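Local coordinates for protein carboxypeptidase A (Helicoverpa armigera, PDB 1JQG) that probably removes amino acids one at a time from the carboxyl end of peptide chains, using a bound zinc ion, and is held here as the proenzyme, at residues 304-309 with 380-385; 181-186 with 393-398; 186-191 with 216-221. One frame throughout, in Å; residues are numbered along the deposited sequence.

Contact 1: residues 304-309 with 380-385; sequences DIHSFG and TYELPA. With ZN (zinc ion), chain B.
Thr380 opens the pairing of two parallel strands, its OG1 lying 3.7 Å from CD2 of the His306 ring. Tyr381 bonds to the other strand through both its backbone N and its backbone O: N donates to Asp304 O, and O accepts His306 N at 2.6 Å. Ile305 lies alongside on the same face. Glu382 is on the opposite face with His306; the bend at chi2 (-73°) turns CD back toward the neighbouring strand, and OE2 lies 3.4 Å from His306 CB, the carboxylate and imidazole planes 20° apart. Leu383 N reaches His306 O in a nearly straight bond (170°), while its O takes Gly309 N; its CG packs 4.0 Å from Ile305 CG2. Ala385 finishes the run with CB 3.6 Å from Phe308 CD1. On the face shared by His306 and Glu382, His306 ND1 binds zinc at 2.4 Å, and NE2 donates in the ring plane to Asp304 OD2, although meeting OD2 from above the carboxylate plane; this probably fixes the ring's rotation. Gln177 holds Asp304 OD1. This is an M14 carboxypeptidase active site, where adjacent parallel strands present a zinc-binding histidine and the glutamate predicted to act as proton donor/acceptor.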
loop_
_atom_site.group_PDB
_atom_site.type_symbol
_atom_site.label_atom_id
_atom_site.label_comp_id
_atom_site.label_asym_id
_atom_site.label_seq_id
_atom_site.Cartn_x
_atom_site.Cartn_y
_atom_site.Cartn_z
ATOM N N ASP A 304 -4.212 -4.897 -3.690
ATOM C CA ASP A 304 -3.228 -3.814 -3.605
ATOM C C ASP A 304 -3.048 -3.492 -2.126
ATOM O O ASP A 304 -3.915 -2.839 -1.519
ATOM C CB ASP A 304 -3.733 -2.594 -4.386
ATOM C CG ASP A 304 -2.704 -1.492 -4.492
ATOM O OD1 ASP A 304 -1.514 -1.700 -4.194
ATOM O OD2 ASP A 304 -3.095 -0.368 -4.891
ATOM N N ILE A 305 -1.953 -3.961 -1.560
ATOM C CA ILE A 305 -1.693 -3.820 -0.137
ATOM C C ILE A 305 -1.057 -2.495 0.231
ATOM O O ILE A 305 0.113 -2.235 -0.041
ATOM C CB ILE A 305 -0.871 -5.020 0.420
ATOM C CG1 ILE A 305 -1.673 -6.319 0.111
ATOM C CG2 ILE A 305 -0.642 -4.930 1.918
ATOM C CD1 ILE A 305 -0.970 -7.607 0.479
ATOM N N HIS A 306 -1.797 -1.695 0.988
ATOM C CA HIS A 306 -1.317 -0.441 1.508
ATOM C C HIS A 306 -1.337 -0.450 3.048
ATOM O O HIS A 306 -1.705 -1.365 3.737
ATOM C CB HIS A 306 -2.211 0.741 1.057
ATOM C CG HIS A 306 -2.153 0.983 -0.413
ATOM N ND1 HIS A 306 -1.425 1.964 -0.993
ATOM C CD2 HIS A 306 -2.693 0.379 -1.506
ATOM C CE1 HIS A 306 -1.492 2.083 -2.268
ATOM N NE2 HIS A 306 -2.266 1.072 -2.614
ATOM N N SER A 307 -0.821 0.656 3.558
ATOM C CA SER A 307 -0.754 1.033 4.902
ATOM C C SER A 307 -0.912 2.580 5.095
ATOM O O SER A 307 -0.710 3.310 4.123
ATOM C CB SER A 307 0.487 0.695 5.737
ATOM O OG SER A 307 1.561 1.594 5.495
ATOM N N PHE A 308 -1.937 3.205 5.656
ATOM C CA PHE A 308 -2.274 2.830 7.020
ATOM C C PHE A 308 -3.763 2.950 7.342
ATOM O O PHE A 308 -4.394 3.876 6.742
ATOM C CB PHE A 308 -1.322 3.208 8.152
ATOM C CG PHE A 308 -1.542 4.611 8.614
ATOM C CD1 PHE A 308 -2.487 4.846 9.601
ATOM C CD2 PHE A 308 -0.867 5.698 8.097
ATOM C CE1 PHE A 308 -2.753 6.115 10.067
ATOM C CE2 PHE A 308 -1.125 6.972 8.549
ATOM C CZ PHE A 308 -2.063 7.191 9.541
ATOM N N GLY A 309 -4.595 2.184 8.095
ATOM C CA GLY A 309 -6.003 2.342 8.326
ATOM C C GLY A 309 -6.832 1.210 8.934
ATOM O O GLY A 309 -7.947 1.376 9.460
ATOM N N THR A 380 -8.269 -2.990 -2.041
ATOM C CA THR A 380 -7.107 -2.238 -1.606
ATOM C C THR A 380 -7.004 -2.372 -0.082
ATOM O O THR A 380 -7.903 -1.919 0.614
ATOM C CB THR A 380 -7.191 -0.786 -2.055
ATOM O OG1 THR A 380 -6.322 -0.047 -1.149
ATOM C CG2 THR A 380 -8.576 -0.156 -1.929
ATOM N N TYR A 381 -6.006 -3.110 0.395
ATOM C CA TYR A 381 -5.812 -3.345 1.806
ATOM C C TYR A 381 -5.136 -2.163 2.462
ATOM O O TYR A 381 -4.268 -1.510 1.917
ATOM C CB TYR A 381 -4.943 -4.583 2.074
ATOM C CG TYR A 381 -5.687 -5.884 2.273
ATOM C CD1 TYR A 381 -6.521 -6.412 1.323
ATOM C CD2 TYR A 381 -5.530 -6.594 3.436
ATOM C CE1 TYR A 381 -7.199 -7.607 1.515
ATOM C CE2 TYR A 381 -6.183 -7.798 3.664
ATOM C CZ TYR A 381 -7.012 -8.300 2.698
ATOM O OH TYR A 381 -7.657 -9.509 2.862
ATOM N N GLU A 382 -5.576 -1.856 3.667
ATOM C CA GLU A 382 -4.980 -0.817 4.492
ATOM C C GLU A 382 -4.588 -1.502 5.791
ATOM O O GLU A 382 -5.470 -1.632 6.614
ATOM C CB GLU A 382 -5.949 0.339 4.743
ATOM C CG GLU A 382 -6.355 1.107 3.485
ATOM C CD GLU A 382 -5.219 1.977 2.954
ATOM O OE1 GLU A 382 -4.366 2.346 3.785
ATOM O OE2 GLU A 382 -5.159 2.298 1.741
ATOM N N LEU A 383 -3.362 -1.942 5.918
ATOM C CA LEU A 383 -2.824 -2.553 7.110
ATOM C C LEU A 383 -2.822 -1.668 8.356
ATOM O O LEU A 383 -2.950 -0.472 8.250
ATOM C CB LEU A 383 -1.355 -2.966 6.837
ATOM C CG LEU A 383 -1.172 -4.019 5.745
ATOM C CD1 LEU A 383 0.250 -4.601 5.820
ATOM C CD2 LEU A 383 -2.238 -5.078 5.861
ATOM N N PRO A 384 -2.853 -2.267 9.529
ATOM C CA PRO A 384 -2.971 -1.590 10.799
ATOM C C PRO A 384 -1.762 -0.721 11.056
ATOM O O PRO A 384 -0.602 -1.054 10.785
ATOM C CB PRO A 384 -3.070 -2.735 11.828
ATOM C CG PRO A 384 -3.597 -3.908 11.064
ATOM C CD PRO A 384 -2.964 -3.764 9.719
ATOM N N ALA A 385 -1.987 0.429 11.677
ATOM C CA ALA A 385 -0.934 1.279 12.182
ATOM C C ALA A 385 -0.606 0.776 13.589
ATOM O O ALA A 385 -1.392 1.017 14.495
ATOM C CB ALA A 385 -1.438 2.707 12.264
HETATM ZN ZN ZN B . -1.021 4.067 0.001
HETATM O O HOH W 1 -3.111 5.161 0.641
#

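Contact 2: residues 181-186 with 393-398. With ZN (zinc ion), chain B.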
loop_
_atom_site.group_PDB
_atom_site.type_symbol
_atom_site.label_atom_id
_atom_site.label_comp_id
_atom_site.label_asym_id
_atom_site.label_seq_id
_atom_site.Cartn_x
_atom_site.Cartn_y
_atom_site.Cartn_z
ATOM N N HIS A 181 3.127 2.765 -2.731
ATOM C CA HIS A 181 3.490 3.949 -1.990
ATOM C C HIS A 181 4.675 3.562 -1.102
ATOM O O HIS A 181 4.582 2.949 -0.014
ATOM C CB HIS A 181 2.320 4.438 -1.161
ATOM C CG HIS A 181 1.273 5.141 -1.946
ATOM N ND1 HIS A 181 -0.038 5.164 -1.688
ATOM C CD2 HIS A 181 1.288 5.918 -3.057
ATOM C CE1 HIS A 181 -0.861 5.820 -2.430
ATOM N NE2 HIS A 181 -0.009 6.309 -3.322
ATOM N N CYS A 182 5.878 3.903 -1.542
ATOM C CA CYS A 182 7.116 3.503 -0.927
ATOM C C CYS A 182 7.310 3.721 0.540
ATOM O O CYS A 182 8.098 2.991 1.154
ATOM C CB CYS A 182 8.174 4.145 -1.799
ATOM S SG CYS A 182 8.073 5.905 -2.088
ATOM N N ARG A 183 6.603 4.619 1.184
ATOM C CA ARG A 183 6.758 4.891 2.612
ATOM C C ARG A 183 5.971 3.920 3.486
ATOM O O ARG A 183 6.151 3.866 4.711
ATOM C CB ARG A 183 6.314 6.281 3.017
ATOM C CG ARG A 183 4.873 6.640 2.781
ATOM C CD ARG A 183 4.607 8.115 3.037
ATOM N NE ARG A 183 3.169 8.422 3.081
ATOM C CZ ARG A 183 2.722 9.674 3.149
ATOM N NH1 ARG A 183 3.555 10.695 3.222
ATOM N NH2 ARG A 183 1.447 9.963 3.221
ATOM N N GLU A 184 5.081 3.143 2.851
ATOM C CA GLU A 184 4.318 2.151 3.601
ATOM C C GLU A 184 5.073 0.833 3.777
ATOM O O GLU A 184 4.739 -0.167 3.135
ATOM C CB GLU A 184 2.976 1.914 2.916
ATOM C CG GLU A 184 2.216 3.181 2.703
ATOM C CD GLU A 184 1.039 2.990 1.780
ATOM O OE1 GLU A 184 0.435 4.095 1.718
ATOM O OE2 GLU A 184 0.876 1.899 1.262
ATOM N N TRP A 185 6.112 0.851 4.619
ATOM C CA TRP A 185 7.039 -0.238 4.796
ATOM C C TRP A 185 6.453 -1.509 5.330
ATOM O O TRP A 185 6.799 -2.609 4.932
ATOM C CB TRP A 185 8.208 0.171 5.718
ATOM C CG TRP A 185 9.180 1.109 5.066
ATOM C CD1 TRP A 185 9.061 1.739 3.856
ATOM C CD2 TRP A 185 10.440 1.536 5.610
ATOM N NE1 TRP A 185 10.179 2.530 3.625
ATOM C CE2 TRP A 185 11.022 2.427 4.687
ATOM C CE3 TRP A 185 11.124 1.249 6.810
ATOM C CZ2 TRP A 185 12.253 3.017 4.922
ATOM C CZ3 TRP A 185 12.356 1.851 7.026
ATOM C CH2 TRP A 185 12.903 2.723 6.091
ATOM N N VAL A 186 5.434 -1.417 6.163
ATOM C CA VAL A 186 4.753 -2.567 6.725
ATOM C C VAL A 186 4.020 -3.420 5.684
ATOM O O VAL A 186 3.592 -4.531 6.006
ATOM C CB VAL A 186 3.817 -2.123 7.872
ATOM C CG1 VAL A 186 2.517 -1.457 7.427
ATOM C CG2 VAL A 186 3.517 -3.316 8.780
ATOM N N ASP A 393 -0.280 6.389 15.450
ATOM C CA ASP A 393 -0.658 5.973 14.107
ATOM C C ASP A 393 0.325 6.639 13.145
ATOM O O ASP A 393 0.624 7.817 13.356
ATOM C CB ASP A 393 -2.087 6.350 13.742
ATOM C CG ASP A 393 -3.096 5.791 14.732
ATOM O OD1 ASP A 393 -3.425 4.586 14.680
ATOM O OD2 ASP A 393 -3.562 6.590 15.589
ATOM N N GLY A 394 0.912 5.869 12.241
ATOM C CA GLY A 394 1.756 6.442 11.219
ATOM C C GLY A 394 2.326 5.369 10.288
ATOM O O GLY A 394 1.689 4.383 9.978
ATOM N N PHE A 395 3.495 5.657 9.720
ATOM C CA PHE A 395 4.110 4.758 8.775
ATOM C C PHE A 395 5.337 4.059 9.346
ATOM O O PHE A 395 5.842 3.142 8.749
ATOM C CB PHE A 395 4.469 5.564 7.519
ATOM C CG PHE A 395 3.259 6.098 6.807
ATOM C CD1 PHE A 395 2.452 5.285 6.018
ATOM C CD2 PHE A 395 2.972 7.462 6.925
ATOM C CE1 PHE A 395 1.358 5.827 5.392
ATOM C CE2 PHE A 395 1.846 7.999 6.296
ATOM C CZ PHE A 395 1.035 7.172 5.537
ATOM N N LEU A 396 5.810 4.524 10.503
ATOM C CA LEU A 396 6.985 3.955 11.172
ATOM C C LEU A 396 6.721 2.544 11.681
ATOM O O LEU A 396 5.647 2.229 12.149
ATOM C CB LEU A 396 7.404 4.842 12.337
ATOM C CG LEU A 396 7.626 6.323 12.005
ATOM C CD1 LEU A 396 8.132 7.017 13.285
ATOM C CD2 LEU A 396 8.556 6.523 10.829
ATOM N N VAL A 397 7.679 1.667 11.505
ATOM C CA VAL A 397 7.576 0.262 11.819
ATOM C C VAL A 397 8.350 -0.105 13.091
ATOM O O VAL A 397 9.501 0.216 13.290
ATOM C CB VAL A 397 8.125 -0.632 10.675
ATOM C CG1 VAL A 397 7.934 -2.103 11.094
ATOM C CG2 VAL A 397 7.505 -0.249 9.342
ATOM N N ASP A 398 7.699 -0.789 14.013
ATOM C CA ASP A 398 8.271 -1.390 15.192
ATOM C C ASP A 398 8.565 -2.850 14.852
ATOM O O ASP A 398 7.634 -3.613 14.513
ATOM C CB ASP A 398 7.269 -1.310 16.340
ATOM C CG ASP A 398 7.881 -1.650 17.686
ATOM O OD1 ASP A 398 8.725 -2.577 17.777
ATOM O OD2 ASP A 398 7.518 -1.006 18.688
HETATM ZN ZN ZN B . -1.021 4.067 0.001
HETATM O O HOH W 2 4.432 1.432 7.345
HETATM O O HOH W 1 -3.111 5.161 0.641
#
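The Phe395 ring carries the Arg183 side chain over one face: NE sits 3.4 Å above the ring plane, displaced toward the rim, and CD lies 4.2 Å from the ring centroid, almost on its normal, as a CH-pi contact. In return, Phe395 CE2 lies over one face of the guanidinium, though the two planes are inclined by 37°. Arg183 is extended from CG to NE, which carries NE across the ring, while NH1 goes on to a salt bridge with Asp50. Glu184 lies alongside the phenyl group, pointing the same way, with its CG 3.9 Å from Phe395 CE1 and its carboxylate within 4° of parallel to the ring. At the edge of the Trp185 indole, in its plane, is Cys182 O.

Farther along, Val397 CG2, anti to its own carbonyl carbon, packs 3.7 Å from Trp185 CB. A water completes the join, donating to Phe395 O at 2.6 Å and accepting from Val186 N. An alanine in place of Phe395 would probably open a gap beside Glu184 CG and strip Arg183 CD and NE of the ring face they lie on, leaving the guanidinium to its polar partners.

Two side chains of 181-186 bind the metal. Zinc is held by His181 ND1 at 2.2 Å and by Glu184 OE1, with a water as a further ligand; OE2 of the same carboxylate accepts from Ser307 N, a second hold on its orientation. His181 and Glu184 are the first and last residues of a type I turn, with two residues between them, and His306 completes the protein ligands: this is the HxxE zinc-binding motif of the M14 carboxypeptidases.

Contact 3: residues 186-191 with 216-221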
loop_
_atom_site.group_PDB
_atom_site.type_symbol
_atom_site.label_atom_id
_atom_site.label_comp_id
_atom_site.label_asym_id
_atom_site.label_seq_id
_atom_site.Cartn_x
_atom_site.Cartn_y
_atom_site.Cartn_z
ATOM N N VAL A 186 5.434 -1.417 6.163
ATOM C CA VAL A 186 4.753 -2.567 6.725
ATOM C C VAL A 186 4.020 -3.420 5.684
ATOM O O VAL A 186 3.592 -4.531 6.006
ATOM C CB VAL A 186 3.817 -2.123 7.872
ATOM C CG1 VAL A 186 2.517 -1.457 7.427
ATOM C CG2 VAL A 186 3.517 -3.316 8.780
ATOM N N THR A 187 3.900 -2.966 4.425
ATOM C CA THR A 187 3.234 -3.724 3.388
ATOM C C THR A 187 4.092 -4.855 2.833
ATOM O O THR A 187 3.516 -5.881 2.347
ATOM C CB THR A 187 2.746 -2.854 2.225
ATOM O OG1 THR A 187 3.841 -2.227 1.548
ATOM C CG2 THR A 187 1.770 -1.821 2.762
ATOM N N LEU A 188 5.410 -4.698 2.855
ATOM C CA LEU A 188 6.349 -5.673 2.325
ATOM C C LEU A 188 6.365 -6.974 3.092
ATOM O O LEU A 188 6.132 -8.082 2.566
ATOM C CB LEU A 188 7.766 -5.090 2.217
ATOM C CG LEU A 188 8.833 -6.035 1.617
ATOM C CD1 LEU A 188 8.543 -6.493 0.182
ATOM C CD2 LEU A 188 10.236 -5.450 1.610
ATOM N N PRO A 189 6.438 -6.942 4.428
ATOM C CA PRO A 189 6.323 -8.147 5.240
ATOM C C PRO A 189 5.109 -8.982 4.899
ATOM O O PRO A 189 5.028 -10.217 5.037
ATOM C CB PRO A 189 6.284 -7.593 6.668
ATOM C CG PRO A 189 7.050 -6.303 6.585
ATOM C CD PRO A 189 6.638 -5.726 5.260
ATOM N N ALA A 190 3.954 -8.311 4.664
ATOM C CA ALA A 190 2.712 -9.011 4.361
ATOM C C ALA A 190 2.803 -9.839 3.089
ATOM O O ALA A 190 2.457 -11.014 3.014
ATOM C CB ALA A 190 1.591 -8.008 4.204
ATOM N N THR A 191 3.347 -9.256 2.025
ATOM C CA THR A 191 3.513 -9.920 0.743
ATOM C C THR A 191 4.634 -10.934 0.783
ATOM O O THR A 191 4.736 -11.913 0.042
ATOM C CB THR A 191 3.764 -8.842 -0.355
ATOM O OG1 THR A 191 3.287 -9.205 -1.644
ATOM C CG2 THR A 191 5.220 -8.423 -0.388
ATOM N N LEU A 216 4.087 -9.356 -6.396
ATOM C CA LEU A 216 5.031 -8.266 -6.677
ATOM C C LEU A 216 5.367 -7.527 -5.373
ATOM O O LEU A 216 4.604 -6.687 -4.876
ATOM C CB LEU A 216 4.432 -7.308 -7.723
ATOM C CG LEU A 216 5.206 -6.042 -8.077
ATOM C CD1 LEU A 216 6.565 -6.320 -8.694
ATOM C CD2 LEU A 216 4.467 -5.173 -9.088
ATOM N N PRO A 217 6.484 -7.881 -4.737
ATOM C CA PRO A 217 6.908 -7.307 -3.464
ATOM C C PRO A 217 7.113 -5.807 -3.506
ATOM O O PRO A 217 6.629 -5.061 -2.650
ATOM C CB PRO A 217 8.099 -8.125 -3.074
ATOM C CG PRO A 217 7.999 -9.414 -3.866
ATOM C CD PRO A 217 7.369 -8.978 -5.172
ATOM N N VAL A 218 7.980 -5.274 -4.357
ATOM C CA VAL A 218 8.355 -3.896 -4.468
ATOM C C VAL A 218 7.887 -3.257 -5.772
ATOM O O VAL A 218 8.533 -3.247 -6.803
ATOM C CB VAL A 218 9.880 -3.690 -4.364
ATOM C CG1 VAL A 218 10.184 -2.204 -4.167
ATOM C CG2 VAL A 218 10.447 -4.491 -3.206
ATOM N N ALA A 219 6.694 -2.645 -5.719
ATOM C CA ALA A 219 6.088 -2.027 -6.881
ATOM C C ALA A 219 6.673 -0.669 -7.227
ATOM O O ALA A 219 6.577 -0.277 -8.407
ATOM C CB ALA A 219 4.601 -1.896 -6.685
ATOM N N ASN A 220 7.369 -0.079 -6.275
ATOM C CA ASN A 220 7.987 1.233 -6.434
ATOM C C ASN A 220 9.426 1.258 -5.904
ATOM O O ASN A 220 9.741 1.826 -4.866
ATOM C CB ASN A 220 7.113 2.259 -5.692
ATOM C CG ASN A 220 7.517 3.703 -5.932
ATOM O OD1 ASN A 220 6.989 4.555 -5.217
ATOM N ND2 ASN A 220 8.414 3.970 -6.859
ATOM N N PRO A 221 10.360 0.610 -6.584
ATOM C CA PRO A 221 11.747 0.452 -6.176
ATOM C C PRO A 221 12.535 1.740 -6.002
ATOM O O PRO A 221 13.241 1.938 -4.992
ATOM C CB PRO A 221 12.307 -0.478 -7.245
ATOM C CG PRO A 221 11.476 -0.310 -8.450
ATOM C CD PRO A 221 10.090 -0.129 -7.874
#
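Leu188 and Thr191 meet Pro217 in a small, buried, apolar contact between the first turn of helix 187-200 and the loop that follows strand 212-216. The area involved is modest, 156 Å² summed over both sides, and the proline is its centre. Pro217 CB is approached by two side chains that stand about one helical turn apart on the same side of the helix. From Leu188 comes one branch, CD1, which reaches 3.7 Å from Pro217 CB. With CG of this leucine anti to the backbone N (chi1 -178°), the branch leads from the flank of the helix across to the loop. The same methyl also passes 4.4 Å from Val218 CG2, a looser touch.

Thr191, in contrast, turns its CB toward the loop. Its methyl does the touching, with CG2 3.7 Å from Pro217 CA and 3.9 Å from Pro217 CB, and the threonine side chain crosses the proline at about a right angle. Thus CB of Pro217 has both methyls as neighbours, Leu188 CD1 and Thr191 CG2, and the closest side-chain contacts are between carbon groups. Leu188 CD1 also rests against Pro217 O, a polar atom that accepts a hydrogen bond from Ser178 OG.

Val127 of helix 124-137 touches Leu188, Pro217 and Val218. Met176 and Ser178, on strand 173-178, meet Thr191. The loop therefore lies beside two helices at the end of strand 212-216, whose Leu216 is hydrogen-bonded through its backbone to strand 173-178.

In the fold
All three contacts lie within the zinc carboxypeptidase part of the chain, with centres 10 to 12 Å apart. Along the chain, contacts 3 and 1 come in series, and both are nested inside the long loop closed by contact 2. One eight-stranded mixed sheet links them: contact 1 pairs strands 299-307 and 377-383, while contact 3 follows strand 212-216 and contact 2 uses the loop leaving strand 173-178. Contacts 2 and 3 share Val186, which joins the zinc-binding loop to helix 187-200. Contacts 1 and 2 converge on the zinc and its bound water, so residues distant in sequence form a single metal site at the strand ends, with contact 3 packing the adjoining helix 187-200 against the loop after strand 212-216.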